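Local coordinates for delta-aminolevulinic acid dehydratase (Toxoplasma gondii ME49, PDB 3OBK), which catalyses the condensation of two molecules of 5-aminolevulinic acid to porphobilinogen, a step of tetrapyrrole biosynthesis, and assembles as an octamer, at residues I156-D159 against L160-Q164; C166-A169 against I170-R174; A338-M341 against V342-M345. All blocks are in the same frame, centred on the assembly; numbering follows the deposited sequence.

Interaction 1 (I156-D159 against L160-Q164); sequences IVND and LTVHQ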
loop_
_atom_site.group_PDB
_atom_site.type_symbol
_atom_site.label_atom_id
_atom_site.label_comp_id
_atom_site.label_asym_id
_atom_site.label_seq_id
_atom_site.Cartn_x
_atom_site.Cartn_y
_atom_site.Cartn_z
ATOM N N ILE A 156 -37.741 -9.871 11.401
ATOM C CA ILE A 156 -37.888 -8.727 10.531
ATOM C C ILE A 156 -37.527 -9.170 9.120
ATOM O O ILE A 156 -36.363 -9.272 8.786
ATOM C CB ILE A 156 -36.954 -7.570 10.959
ATOM C CG1 ILE A 156 -37.414 -6.977 12.316
ATOM C CG2 ILE A 156 -36.939 -6.496 9.878
ATOM C CD1 ILE A 156 -37.053 -7.788 13.569
ATOM N N VAL A 157 -38.527 -9.412 8.290
ATOM C CA VAL A 157 -38.320 -10.061 6.998
ATOM C C VAL A 157 -37.807 -9.081 5.980
ATOM O O VAL A 157 -38.394 -8.025 5.773
ATOM C CB VAL A 157 -39.606 -10.778 6.463
ATOM C CG1 VAL A 157 -40.099 -11.793 7.486
ATOM C CG2 VAL A 157 -40.695 -9.804 6.107
ATOM N N ASN A 158 -36.702 -9.457 5.346
ATOM C CA ASN A 158 -35.915 -8.531 4.568
ATOM C C ASN A 158 -36.582 -8.006 3.315
ATOM O O ASN A 158 -36.746 -6.800 3.153
ATOM C CB ASN A 158 -34.596 -9.150 4.164
ATOM C CG ASN A 158 -33.592 -8.105 3.765
ATOM O OD1 ASN A 158 -32.943 -7.514 4.634
ATOM N ND2 ASN A 158 -33.478 -7.832 2.455
ATOM N N ASP A 159 -36.931 -8.917 2.428
ATOM C CA ASP A 159 -37.292 -8.556 1.078
ATOM C C ASP A 159 -38.660 -7.891 0.987
ATOM O O ASP A 159 -38.885 -6.995 0.178
ATOM C CB ASP A 159 -37.277 -9.813 0.210
ATOM C CG ASP A 159 -35.893 -10.447 0.127
ATOM O OD1 ASP A 159 -34.899 -9.863 0.627
ATOM O OD2 ASP A 159 -35.823 -11.543 -0.457
ATOM N N LEU A 160 -39.574 -8.333 1.829
ATOM C CA LEU A 160 -40.897 -7.769 1.861
ATOM C C LEU A 160 -40.756 -6.355 2.425
ATOM O O LEU A 160 -41.437 -5.417 1.982
ATOM C CB LEU A 160 -41.832 -8.659 2.686
ATOM C CG LEU A 160 -43.273 -8.154 2.820
ATOM C CD1 LEU A 160 -43.917 -7.965 1.422
ATOM C CD2 LEU A 160 -44.107 -9.071 3.748
ATOM N N THR A 161 -39.824 -6.196 3.364
ATOM C CA THR A 161 -39.542 -4.869 3.912
ATOM C C THR A 161 -38.984 -3.956 2.843
ATOM O O THR A 161 -39.410 -2.821 2.744
ATOM C CB THR A 161 -38.613 -4.923 5.132
ATOM O OG1 THR A 161 -39.302 -5.563 6.205
ATOM C CG2 THR A 161 -38.190 -3.503 5.561
ATOM N N VAL A 162 -38.088 -4.458 1.996
ATOM C CA VAL A 162 -37.552 -3.631 0.914
ATOM C C VAL A 162 -38.679 -3.123 -0.005
ATOM O O VAL A 162 -38.710 -1.950 -0.388
ATOM C CB VAL A 162 -36.437 -4.368 0.115
ATOM C CG1 VAL A 162 -36.004 -3.565 -1.130
ATOM C CG2 VAL A 162 -35.236 -4.614 1.028
ATOM N N HIS A 163 -39.632 -3.995 -0.320
ATOM C CA HIS A 163 -40.764 -3.598 -1.166
ATOM C C HIS A 163 -41.503 -2.385 -0.570
ATOM O O HIS A 163 -41.787 -1.424 -1.294
ATOM C CB HIS A 163 -41.707 -4.781 -1.355
ATOM C CG HIS A 163 -42.751 -4.585 -2.421
ATOM N ND1 HIS A 163 -42.590 -3.725 -3.497
ATOM C CD2 HIS A 163 -43.951 -5.193 -2.600
ATOM C CE1 HIS A 163 -43.656 -3.800 -4.278
ATOM N NE2 HIS A 163 -44.487 -4.694 -3.765
ATOM N N GLN A 164 -41.773 -2.433 0.742
ATOM C CA GLN A 164 -42.377 -1.305 1.459
ATOM C C GLN A 164 -41.513 -0.055 1.391
ATOM O O GLN A 164 -42.020 1.051 1.168
ATOM C CB GLN A 164 -42.626 -1.634 2.936
ATOM C CG GLN A 164 -43.594 -2.782 3.255
ATOM C CD GLN A 164 -44.955 -2.634 2.600
ATOM O OE1 GLN A 164 -45.091 -2.864 1.418
ATOM N NE2 GLN A 164 -45.963 -2.262 3.374
#
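Val157, at the N-cap position, turns its carbonyl into the first turn of helix 158-175, where Thr161 N reaches its O only weakly at 3.3 Å, while the next two backbone bonds, Val162 N to Asn158 O and His163 N to Asp159 O, are regular. The threonine side chain makes good the weak start: placed opposite its own carbonyl carbon (chi1 -67°), Thr161 OG1 folds back along the helix and donates to Val157 O at 2.7 Å. That same OG1 is bonded to Val148 N, so it joins the helix start to the preceding loop. In the same turn, Val157 CG2 lies beside Leu160 CB at 3.8 Å, the two side chains pointing the same way. The helix is the one that crosses from strand 130-135 to strand 179-182 of the TIM barrel, and its N-terminal turn sits at a subunit interface. Here Asn158 ND2 donates to Asp159 OD1 at 3.1 Å, nearly straight at 164° and close to the amide plane; Val162 CG2 runs alongside, 3.9 Å from Asn158 ND2. The amide's OD1 meets Asp187 N and Arg24 of the second subunit. Buried Asp159 makes a salt bridge with Arg22 of that subunit and bonds to its Leu17 N through OD2; a carboxylate at a helix N terminus is probably further favoured by the helix dipole.

Interaction 2 (C166-A169 against I170-R174); sequences CKQA and ITLAR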
loop_
_atom_site.group_PDB
_atom_site.type_symbol
_atom_site.label_atom_id
_atom_site.label_comp_id
_atom_site.label_asym_id
_atom_site.label_seq_id
_atom_site.Cartn_x
_atom_site.Cartn_y
_atom_site.Cartn_z
ATOM N N CYS A 166 -39.354 0.751 -0.866
ATOM C CA CYS A 166 -39.428 1.266 -2.225
ATOM C C CYS A 166 -40.665 2.135 -2.403
ATOM O O CYS A 166 -40.594 3.204 -3.028
ATOM C CB CYS A 166 -39.392 0.153 -3.261
ATOM S SG CYS A 166 -37.750 -0.652 -3.378
ATOM N N LYS A 167 -41.781 1.723 -1.822
ATOM C CA LYS A 167 -42.988 2.523 -1.945
ATOM C C LYS A 167 -42.809 3.812 -1.187
ATOM O O LYS A 167 -43.144 4.857 -1.693
ATOM C CB LYS A 167 -44.221 1.791 -1.416
ATOM C CG LYS A 167 -44.696 0.625 -2.269
ATOM C CD LYS A 167 -45.735 -0.118 -1.466
ATOM C CE LYS A 167 -46.404 -1.233 -2.205
ATOM N NZ LYS A 167 -47.688 -1.559 -1.479
ATOM N N GLN A 168 -42.276 3.717 0.024
ATOM C CA GLN A 168 -41.993 4.876 0.844
ATOM C C GLN A 168 -41.084 5.854 0.157
ATOM O O GLN A 168 -41.379 7.058 0.149
ATOM C CB GLN A 168 -41.358 4.506 2.183
ATOM C CG GLN A 168 -41.209 5.710 3.125
ATOM C CD GLN A 168 -40.559 5.360 4.429
ATOM O OE1 GLN A 168 -39.919 4.320 4.549
ATOM N NE2 GLN A 168 -40.724 6.218 5.422
ATOM N N ALA A 169 -39.981 5.365 -0.397
ATOM C CA ALA A 169 -39.042 6.274 -1.089
ATOM C C ALA A 169 -39.692 6.988 -2.282
ATOM O O ALA A 169 -39.388 8.147 -2.523
ATOM C CB ALA A 169 -37.715 5.551 -1.529
ATOM N N ILE A 170 -40.572 6.308 -3.021
ATOM C CA ILE A 170 -41.233 6.939 -4.164
ATOM C C ILE A 170 -42.185 8.075 -3.674
ATOM O O ILE A 170 -42.118 9.198 -4.156
ATOM C CB ILE A 170 -41.957 5.889 -5.083
ATOM C CG1 ILE A 170 -40.930 5.152 -5.974
ATOM C CG2 ILE A 170 -42.976 6.556 -5.981
ATOM C CD1 ILE A 170 -41.412 3.835 -6.595
ATOM N N THR A 171 -43.009 7.792 -2.681
ATOM C CA THR A 171 -43.885 8.786 -2.112
ATOM C C THR A 171 -43.163 10.057 -1.665
ATOM O O THR A 171 -43.640 11.170 -1.912
ATOM C CB THR A 171 -44.657 8.208 -0.905
ATOM O OG1 THR A 171 -45.362 7.026 -1.309
ATOM C CG2 THR A 171 -45.656 9.198 -0.413
ATOM N N LEU A 172 -42.021 9.900 -1.006
ATOM C CA LEU A 172 -41.241 11.036 -0.492
ATOM C C LEU A 172 -40.555 11.823 -1.608
ATOM O O LEU A 172 -40.575 13.061 -1.626
ATOM C CB LEU A 172 -40.202 10.516 0.482
ATOM C CG LEU A 172 -40.742 9.890 1.776
ATOM C CD1 LEU A 172 -39.554 9.413 2.594
ATOM C CD2 LEU A 172 -41.612 10.860 2.584
ATOM N N ALA A 173 -39.976 11.088 -2.554
ATOM C CA ALA A 173 -39.421 11.676 -3.754
ATOM C C ALA A 173 -40.510 12.479 -4.457
ATOM O O ALA A 173 -40.320 13.666 -4.774
ATOM C CB ALA A 173 -38.885 10.603 -4.679
ATOM N N ARG A 174 -41.663 11.846 -4.676
ATOM C CA ARG A 174 -42.734 12.530 -5.407
ATOM C C ARG A 174 -43.199 13.783 -4.661
ATOM O O ARG A 174 -43.580 14.755 -5.302
ATOM C CB ARG A 174 -43.936 11.611 -5.688
ATOM C CG ARG A 174 -43.857 10.809 -6.962
ATOM C CD ARG A 174 -45.029 9.848 -6.999
ATOM N NE ARG A 174 -44.985 8.854 -8.079
ATOM C CZ ARG A 174 -45.674 7.700 -8.082
ATOM N NH1 ARG A 174 -46.452 7.349 -7.052
ATOM N NH2 ARG A 174 -45.571 6.866 -9.118
#
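Leu172 and Gln168 lie side by side one turn apart on helix 158-175, pointing the same way, with Leu172 CD1 4.1 Å from Gln168 CG. The leucine also lays its branch point over the backbone: Leu172 CG sits 3.3 Å from Gln168 O, the oxygen that accepts the Leu172 N-H. On another side of the helix, Ile170 packs against the carbonyl of Cys166, its CG1 3.5 Å from the O to which Ile170 N donates. Lys167 O takes a nearly straight bond from Thr171 N (175°), and Thr171 OG1 stands 3.1 Å from the same oxygen, held on that side by a chi1 of -55°. Tyr109 O is also within reach of this hydroxyl, and the single proton cannot be assigned to one of them. Further along, Ile170 CG2 lies 3.5 Å above the centre of one face of the Arg174 guanidinium, whose NH2 is in a salt bridge with Glu200. Beyond this shell the helix packs on its barrel neighbours: Cys166, Ala169 and Ala173 face helix 189-199, and Leu172 wedges between strand 130-135 and helix 114-125. Gln168 stretches its extended chain toward the end of that strand, where OE1 takes the N-H of Ala136. Small side chains thus pack against helix 189-199 while Leu172 and Gln168 meet strand 130-135, and two directed bonds add to this packing: Gln168 to Ala136 beside the strand end, and Arg174 to the loop after helix 189-199.

Interaction 3 (A338-M341 against V342-M345); sequences AKWM and VEDM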
loop_
_atom_site.group_PDB
_atom_site.type_symbol
_atom_site.label_atom_id
_atom_site.label_comp_id
_atom_site.label_asym_id
_atom_site.label_seq_id
_atom_site.Cartn_x
_atom_site.Cartn_y
_atom_site.Cartn_z
ATOM N N ALA A 338 -24.432 27.124 14.065
ATOM C CA ALA A 338 -24.411 28.116 13.000
ATOM C C ALA A 338 -24.630 29.495 13.623
ATOM O O ALA A 338 -23.989 30.483 13.244
ATOM C CB ALA A 338 -25.459 27.796 11.919
ATOM N N LYS A 339 -25.502 29.540 14.622
ATOM C CA LYS A 339 -25.835 30.802 15.237
ATOM C C LYS A 339 -24.608 31.361 15.919
ATOM O O LYS A 339 -24.294 32.529 15.765
ATOM C CB LYS A 339 -26.979 30.625 16.227
ATOM C CG LYS A 339 -27.566 31.898 16.786
ATOM C CD LYS A 339 -28.758 31.550 17.677
ATOM C CE LYS A 339 -29.137 32.678 18.615
ATOM N NZ LYS A 339 -29.963 32.129 19.715
ATOM N N TRP A 340 -23.905 30.522 16.664
ATOM C CA TRP A 340 -22.714 30.964 17.330
ATOM C C TRP A 340 -21.717 31.477 16.323
ATOM O O TRP A 340 -21.089 32.511 16.513
ATOM C CB TRP A 340 -22.098 29.831 18.120
ATOM C CG TRP A 340 -22.821 29.500 19.376
ATOM C CD1 TRP A 340 -23.424 30.376 20.242
ATOM C CD2 TRP A 340 -22.974 28.203 19.947
ATOM N NE1 TRP A 340 -23.956 29.692 21.299
ATOM C CE2 TRP A 340 -23.687 28.357 21.145
ATOM C CE3 TRP A 340 -22.566 26.930 19.564
ATOM C CZ2 TRP A 340 -24.009 27.282 21.959
ATOM C CZ3 TRP A 340 -22.891 25.857 20.365
ATOM C CH2 TRP A 340 -23.600 26.033 21.548
ATOM N N MET A 341 -21.566 30.743 15.239
ATOM C CA MET A 341 -20.638 31.145 14.210
ATOM C C MET A 341 -21.054 32.480 13.612
ATOM O O MET A 341 -20.202 33.370 13.435
ATOM C CB MET A 341 -20.531 30.064 13.134
ATOM C CG MET A 341 -19.767 28.833 13.586
ATOM S SD MET A 341 -19.728 27.493 12.377
ATOM C CE MET A 341 -18.696 28.255 11.170
ATOM N N VAL A 342 -22.353 32.645 13.328
ATOM C CA VAL A 342 -22.824 33.889 12.693
ATOM C C VAL A 342 -22.745 35.062 13.664
ATOM O O VAL A 342 -22.280 36.107 13.311
ATOM C CB VAL A 342 -24.215 33.736 12.053
ATOM C CG1 VAL A 342 -24.757 35.090 11.575
ATOM C CG2 VAL A 342 -24.145 32.703 10.880
ATOM N N GLU A 343 -23.098 34.864 14.919
ATOM C CA GLU A 343 -22.904 35.917 15.918
ATOM C C GLU A 343 -21.446 36.366 16.094
ATOM O O GLU A 343 -21.181 37.554 16.277
ATOM C CB GLU A 343 -23.520 35.515 17.255
ATOM C CG GLU A 343 -25.019 35.785 17.276
ATOM C CD GLU A 343 -25.812 35.027 18.359
ATOM O OE1 GLU A 343 -25.205 34.243 19.169
ATOM O OE2 GLU A 343 -27.067 35.226 18.359
ATOM N N ASP A 344 -20.510 35.425 16.024
ATOM C CA ASP A 344 -19.102 35.743 16.216
ATOM C C ASP A 344 -18.611 36.540 15.027
ATOM O O ASP A 344 -17.922 37.546 15.178
ATOM C CB ASP A 344 -18.270 34.484 16.366
ATOM C CG ASP A 344 -16.839 34.799 16.649
ATOM O OD1 ASP A 344 -16.549 35.251 17.763
ATOM O OD2 ASP A 344 -15.988 34.626 15.766
ATOM N N MET A 345 -19.023 36.131 13.841
ATOM C CA MET A 345 -18.599 36.810 12.618
ATOM C C MET A 345 -19.206 38.198 12.521
ATOM O O MET A 345 -18.610 39.080 11.925
ATOM C CB MET A 345 -19.015 35.997 11.400
ATOM C CG MET A 345 -18.261 36.284 10.137
ATOM S SD MET A 345 -16.581 35.625 10.088
ATOM C CE MET A 345 -15.685 37.170 10.178
#
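Val342 N donates to Ala338 O at 2.7 Å, and Glu343, Asp344 and Met345 repeat the pattern onto Lys339, Trp340 and Met341, so four successive carbonyls of helix 334-346 are each taken by an N-H one turn on. The bond from Glu343 N to Lys339 O is straight at 175°. Val342 CG2 closes in on Ala338 O at 3.2 Å, packing beside the oxygen that its own N-H uses. Lys339 and Glu343 extend side by side in the same direction, yet no salt bridge forms: Glu343 OE2 lies 3.3 Å from Lys339 CE but 4.5 Å from Lys339 NZ, so the carboxylate rests against the methylenes and any attraction to the ammonium is probably weak at that separation. This helix follows strand 328-331, the last of the eight barrel strands, and Trp340 packs on helix 310-324. Asp344 is buried, and both its oxygens are satisfied by the chain that folds back after the helix. Its carboxylate points off this turn because CG stands opposite the backbone N (chi1 -176°): OD1 takes Lys350 N, and OD2 takes Phe351 N and is also bonded to Thr352 OG1. Met345 meets Met345 of the third subunit.

From the N terminus, interaction 1 comes first and interaction 2 adjoins it on the same helix, 158-175, their centres 15 Å apart. Each is a single local stretch that closes no more than helical turns, and the three follow in series without nesting or crossing. Interaction 1 fixes the helix start against the loop before it and against the second subunit; interaction 2 sets the later turns between strand 130-135 and helices 114-125 and 189-199. Interaction 3 belongs to helix 334-346, which follows the final barrel strand in the chain, with its centre about 44 Å from that of interaction 1 and across the chain's centre. There the helix meets the C-terminal segment and the third subunit.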